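Local coordinates for protein Cry37AA1 (Bacillus thuringiensis, PDB 4RHZ) that binds calcium and forms a complex with Cry23Aa1, with which it probably acts as a binary insecticidal toxin, at residues Ile90-Gln96 against Leu108-Glu112; Phe8-Asn14 against Gly114-Lys120. One frame throughout, in Å; residues are numbered along the deposited sequence.

Interaction 1. Residues Ile90-Gln96 against Leu108-Glu112; sequences ILAYPSQ and LDGDE. With CA (calcium ion), chain D.
OE1 of Q96 meets the D109 N-H and a water: it accepts the backbone N-H of D109 at 2.8 Å, in the carbonyl plane and on a lone pair. The water lies within hydrogen-bonding distance of Q96 OE1 and D109 O and accepts the N-H of Y93. The other half of the amide works too: Q96 NE2 gives a nearly straight bond (169°) to D109 OD1, 3.1 Å away, on the anti side but tilted out of the carboxylate plane, amide and carboxylate planes 62° apart. With CG anti to the backbone N (chi1 170°), the extended Q96 chain spans from the type I turn Y93-Q96 to the strand. D109 OD2 turns to R107 in a salt bridge.

At the other end D111 N donates to I90 O over 2.9 Å, from above the carbonyl plane. The D111 carboxylate turns toward the backbone of I90, whose N-H makes weak bonds to both oxygens, the nearer from I90 N to D111 OD2, 3.3 Å. Between these ends the Y93 ring lies with CG2 of I90 over the centre of one face and Y93 OH 3.2 Å from D111 CB. A92 CB packs on L108 CB, and L91 and A92 form a classic beta bulge opposite V79. The contact joins the edge strands of two four-stranded antiparallel sheets, consistent with a C2-type fold.

Two waters bound to the calcium donate to OD1 and OD2 of D111, while E112 OE1 binds the metal directly at 2.5 Å and D89 completes the protein ligands. D111 is thus a second-shell residue, and its negative charge would be expected to polarise the metal-bound waters.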
# COMPACT_ATOMS: atom_id res chain seq x y z
N ILE B 90 -7.09 9.11 24.05
CA ILE B 90 -6.08 8.08 24.08
C ILE B 90 -5.68 7.74 22.68
O ILE B 90 -6.56 7.44 21.87
CB ILE B 90 -6.57 6.85 24.92
CG1 ILE B 90 -6.70 7.28 26.41
CG2 ILE B 90 -5.61 5.73 24.83
CD1 ILE B 90 -7.89 6.87 26.99
N LEU B 91 -4.38 7.81 22.38
CA LEU B 91 -3.78 7.44 21.11
C LEU B 91 -3.17 6.02 21.18
O LEU B 91 -2.96 5.39 20.09
CB LEU B 91 -2.64 8.41 20.73
CG LEU B 91 -2.96 9.81 20.12
CD1 LEU B 91 -3.91 10.55 21.04
CD2 LEU B 91 -1.72 10.70 19.83
N ALA B 92 -2.88 5.51 22.40
CA ALA B 92 -2.34 4.14 22.57
C ALA B 92 -2.51 3.70 24.04
O ALA B 92 -2.34 4.53 24.94
CB ALA B 92 -0.88 4.03 22.16
N TYR B 93 -2.86 2.43 24.23
CA TYR B 93 -3.02 1.85 25.53
C TYR B 93 -1.88 0.88 25.77
O TYR B 93 -1.48 0.15 24.86
CB TYR B 93 -4.30 1.06 25.63
CG TYR B 93 -5.63 1.81 25.53
CD1 TYR B 93 -6.23 2.05 24.30
CD2 TYR B 93 -6.32 2.17 26.68
CE1 TYR B 93 -7.50 2.69 24.19
CE2 TYR B 93 -7.57 2.78 26.60
CZ TYR B 93 -8.17 3.01 25.32
OH TYR B 93 -9.43 3.64 25.24
N PRO B 94 -1.33 0.88 26.99
CA PRO B 94 -0.13 0.09 27.15
C PRO B 94 -0.41 -1.40 27.27
O PRO B 94 0.49 -2.16 27.18
CB PRO B 94 0.53 0.65 28.44
CG PRO B 94 -0.64 1.16 29.32
CD PRO B 94 -1.60 1.77 28.16
N SER B 95 -1.64 -1.85 27.40
CA SER B 95 -1.80 -3.27 27.37
C SER B 95 -1.61 -3.82 25.95
O SER B 95 -1.54 -5.04 25.75
CB SER B 95 -3.18 -3.66 27.92
OG SER B 95 -4.15 -3.05 27.08
N GLN B 96 -1.51 -2.98 24.93
CA GLN B 96 -1.49 -3.53 23.58
C GLN B 96 -0.07 -3.52 23.05
O GLN B 96 0.46 -2.42 22.76
CB GLN B 96 -2.40 -2.71 22.63
CG GLN B 96 -2.18 -3.12 21.15
CD GLN B 96 -2.91 -2.22 20.14
OE1 GLN B 96 -2.63 -1.02 20.01
NE2 GLN B 96 -3.85 -2.80 19.44
N LEU B 108 -0.35 1.16 16.91
CA LEU B 108 -0.96 1.06 18.20
C LEU B 108 -2.27 1.83 18.15
O LEU B 108 -2.23 3.00 17.74
CB LEU B 108 -0.02 1.69 19.25
CG LEU B 108 1.44 1.23 19.22
CD1 LEU B 108 2.19 1.82 20.45
CD2 LEU B 108 1.47 -0.28 19.24
N ASP B 109 -3.40 1.20 18.55
CA ASP B 109 -4.71 1.83 18.44
C ASP B 109 -5.13 2.62 19.64
O ASP B 109 -4.85 2.25 20.80
CB ASP B 109 -5.85 0.78 18.10
CG ASP B 109 -5.49 -0.06 16.91
OD1 ASP B 109 -5.22 -1.31 17.05
OD2 ASP B 109 -5.36 0.57 15.82
N GLY B 110 -5.90 3.67 19.38
CA GLY B 110 -6.37 4.57 20.46
C GLY B 110 -7.83 4.34 20.72
O GLY B 110 -8.36 3.27 20.41
N ASP B 111 -8.51 5.34 21.28
CA ASP B 111 -9.88 5.14 21.68
C ASP B 111 -10.84 5.51 20.57
O ASP B 111 -12.09 5.41 20.75
CB ASP B 111 -10.20 5.86 23.03
CG ASP B 111 -9.95 7.38 22.96
OD1 ASP B 111 -9.54 7.89 21.88
OD2 ASP B 111 -10.21 8.06 23.97
N GLU B 112 -10.30 5.83 19.41
CA GLU B 112 -11.14 6.15 18.23
C GLU B 112 -10.35 5.77 17.02
O GLU B 112 -9.10 5.68 17.13
CB GLU B 112 -11.43 7.67 18.08
CG GLU B 112 -12.12 8.30 19.25
CD GLU B 112 -12.61 9.77 18.93
OE1 GLU B 112 -12.28 10.66 19.70
OE2 GLU B 112 -13.32 10.02 17.93
CA CA D . -10.96 11.62 21.56
O HOH W 1 -3.37 0.54 22.02
O HOH W 2 -9.13 10.15 20.82
O HOH W 3 -11.60 10.57 23.17
O HOH W 4 -9.58 12.96 19.75

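Interaction 2. Residues Phe8-Asn14 against Gly114-Lys120; sequences FTINFYN and GSYVTIK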
# COMPACT_ATOMS: atom_id res chain seq x y z
N PHE B 8 13.92 4.83 14.74
CA PHE B 8 12.53 4.66 14.95
C PHE B 8 11.88 5.88 14.38
O PHE B 8 12.32 7.00 14.68
CB PHE B 8 12.26 4.57 16.49
CG PHE B 8 12.92 3.36 17.12
CD1 PHE B 8 14.17 3.47 17.75
CD2 PHE B 8 12.37 2.10 16.96
CE1 PHE B 8 14.80 2.37 18.26
CE2 PHE B 8 13.00 0.96 17.47
CZ PHE B 8 14.21 1.10 18.13
N THR B 9 10.82 5.69 13.59
CA THR B 9 10.08 6.88 13.12
C THR B 9 8.69 6.74 13.57
O THR B 9 8.02 5.83 13.15
CB THR B 9 10.09 6.98 11.59
OG1 THR B 9 11.45 6.99 11.17
CG2 THR B 9 9.41 8.27 11.13
N ILE B 10 8.24 7.65 14.40
CA ILE B 10 7.00 7.50 15.02
C ILE B 10 6.07 8.61 14.54
O ILE B 10 6.49 9.79 14.51
CB ILE B 10 7.20 7.70 16.54
CG1 ILE B 10 8.28 6.73 17.10
CG2 ILE B 10 5.89 7.65 17.24
CD1 ILE B 10 8.54 6.90 18.58
N ASN B 11 4.81 8.24 14.21
CA ASN B 11 3.81 9.20 13.82
C ASN B 11 2.61 9.15 14.68
O ASN B 11 2.12 8.05 14.96
CB ASN B 11 3.41 8.94 12.38
CG ASN B 11 4.38 9.57 11.43
OD1 ASN B 11 4.34 10.77 11.27
ND2 ASN B 11 5.28 8.80 10.84
N PHE B 12 2.13 10.34 15.09
CA PHE B 12 1.01 10.48 15.98
C PHE B 12 -0.21 11.01 15.22
O PHE B 12 -0.07 11.89 14.42
CB PHE B 12 1.37 11.45 17.08
CG PHE B 12 2.63 11.08 17.88
CD1 PHE B 12 3.90 11.49 17.45
CD2 PHE B 12 2.51 10.35 19.09
CE1 PHE B 12 5.04 11.17 18.21
CE2 PHE B 12 3.62 10.04 19.85
CZ PHE B 12 4.91 10.44 19.43
N TYR B 13 -1.42 10.53 15.53
CA TYR B 13 -2.62 10.90 14.81
C TYR B 13 -3.70 11.09 15.82
O TYR B 13 -3.79 10.27 16.75
CB TYR B 13 -3.03 9.79 13.84
CG TYR B 13 -2.03 9.54 12.79
CD1 TYR B 13 -2.07 10.24 11.57
CD2 TYR B 13 -1.04 8.61 12.99
CE1 TYR B 13 -1.06 9.99 10.53
CE2 TYR B 13 -0.10 8.32 12.01
CZ TYR B 13 -0.10 9.04 10.78
OH TYR B 13 0.88 8.72 9.82
N ASN B 14 -4.51 12.15 15.66
CA ASN B 14 -5.70 12.43 16.53
C ASN B 14 -6.57 13.37 15.70
O ASN B 14 -6.19 14.52 15.52
CB ASN B 14 -5.26 13.12 17.82
CG ASN B 14 -6.33 13.13 18.95
OD1 ASN B 14 -7.34 12.40 18.98
ND2 ASN B 14 -6.05 13.95 19.94
N GLY B 114 -9.50 7.43 14.48
CA GLY B 114 -8.57 8.47 13.99
C GLY B 114 -7.55 8.96 15.05
O GLY B 114 -6.77 9.89 14.77
N SER B 115 -7.54 8.32 16.24
CA SER B 115 -6.51 8.48 17.26
C SER B 115 -5.67 7.18 17.38
O SER B 115 -6.18 6.10 17.82
CB SER B 115 -7.17 8.79 18.61
OG SER B 115 -8.06 9.89 18.53
N TYR B 116 -4.39 7.25 16.99
CA TYR B 116 -3.52 6.08 16.98
C TYR B 116 -2.09 6.50 16.77
O TYR B 116 -1.85 7.66 16.50
CB TYR B 116 -3.94 5.14 15.85
CG TYR B 116 -3.81 5.68 14.42
CD1 TYR B 116 -2.71 5.37 13.63
CD2 TYR B 116 -4.86 6.39 13.83
CE1 TYR B 116 -2.63 5.86 12.26
CE2 TYR B 116 -4.78 6.87 12.46
CZ TYR B 116 -3.69 6.63 11.73
OH TYR B 116 -3.68 7.05 10.43
N VAL B 117 -1.14 5.54 16.81
CA VAL B 117 0.27 5.84 16.59
C VAL B 117 0.84 4.81 15.67
O VAL B 117 0.37 3.66 15.73
CB VAL B 117 1.03 5.73 17.93
CG1 VAL B 117 2.49 5.94 17.75
CG2 VAL B 117 0.52 6.76 18.93
N THR B 118 1.83 5.16 14.82
CA THR B 118 2.47 4.16 14.04
C THR B 118 4.00 4.22 14.28
O THR B 118 4.54 5.27 14.65
CB THR B 118 2.22 4.32 12.53
OG1 THR B 118 2.93 5.46 12.02
CG2 THR B 118 0.72 4.35 12.13
N ILE B 119 4.72 3.10 14.10
CA ILE B 119 6.13 3.10 14.35
C ILE B 119 6.79 2.30 13.29
O ILE B 119 6.39 1.17 13.00
CB ILE B 119 6.50 2.42 15.74
CG1 ILE B 119 6.00 3.24 16.91
CG2 ILE B 119 8.02 2.42 15.99
CD1 ILE B 119 4.83 2.74 17.47
N LYS B 120 7.85 2.83 12.74
CA LYS B 120 8.61 2.18 11.69
C LYS B 120 10.01 2.14 12.22
O LYS B 120 10.36 3.05 12.94
CB LYS B 120 8.58 3.17 10.54
CG LYS B 120 9.59 2.97 9.50
CD LYS B 120 9.67 4.21 8.58
CE LYS B 120 10.61 3.89 7.43
NZ LYS B 120 10.90 5.13 6.64
O HOH W 5 12.64 4.70 11.13
O HOH W 6 5.57 5.94 11.63
O HOH W 7 1.89 6.45 9.59
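Y13 and Y116 lie one over the other in an offset stack, centroids 4.3 Å apart and planes only 13° from parallel. CD2 of Y13 sits over the face of the Y116 ring toward its rim, and the hydroxyl oxygen of Y116 lies above the centre of the Y13 ring. CB of Y13 adds a CH-pi contact over the same tyrosine, 3.8 Å from the ring centroid. The overlap follows from the first torsion of Y116: CG sits between the backbone N and the carbonyl carbon (chi1 63°), which tips the ring across to its partner strand.

Along the backbones the strands pair antiparallel. T9 with K120, N11 with T118 and Y13 with Y116 are hydrogen-bonded pairs; the shortest of their bonds runs from T9 N to K120 O at 2.8 Å. On their face T9 and K120 point the same way, CB of the threonine against CD of the lysine, and T118 OG1 comes 3.5 Å from N11 CB. A water joins T118 OG1 to Y13 OH, and a second water joins T118 OG1 to T9 O.

The opposite face is apolar. I10 and I119 run side by side, CG2 of I10 meets V117 CG1 at 3.8 Å and also covers one face of the F12 ring, and V117 CG2 approaches that ring obliquely. Where the pairing ends, S115 OG donates to N14 OD1 at 2.6 Å, while N14 ND2 bonds D89, a calcium ligand.

These are the two central strands of a four-stranded antiparallel sheet, one of two packed together, consistent with a C2-type beta sandwich. It is flanked by 55-62 beside 8-13 and by 105-110 beside 115-120; F8 and I119 reach F75 on strand 73-81 of the second sheet.

Overall arrangement
From the N terminus, strand 4-13 comes first, and its partner 115-125 returns about a hundred residues later, so interaction 2 closes a loop holding most of the chain. Interaction 1 nests inside that loop, closing a short one between 90-96 and 108-112. The centres lie 11 Å apart and the two touch: L108 N is probably hydrogen-bonded to V117 O, and L91 packs on the carbonyl of Y13. Interaction 2 joins the middle strands of one four-stranded sheet, whereas interaction 1 links what is, within this chain, an edge strand of that sheet to the edge strand 89-100 of the other. Both have one end near the calcium site.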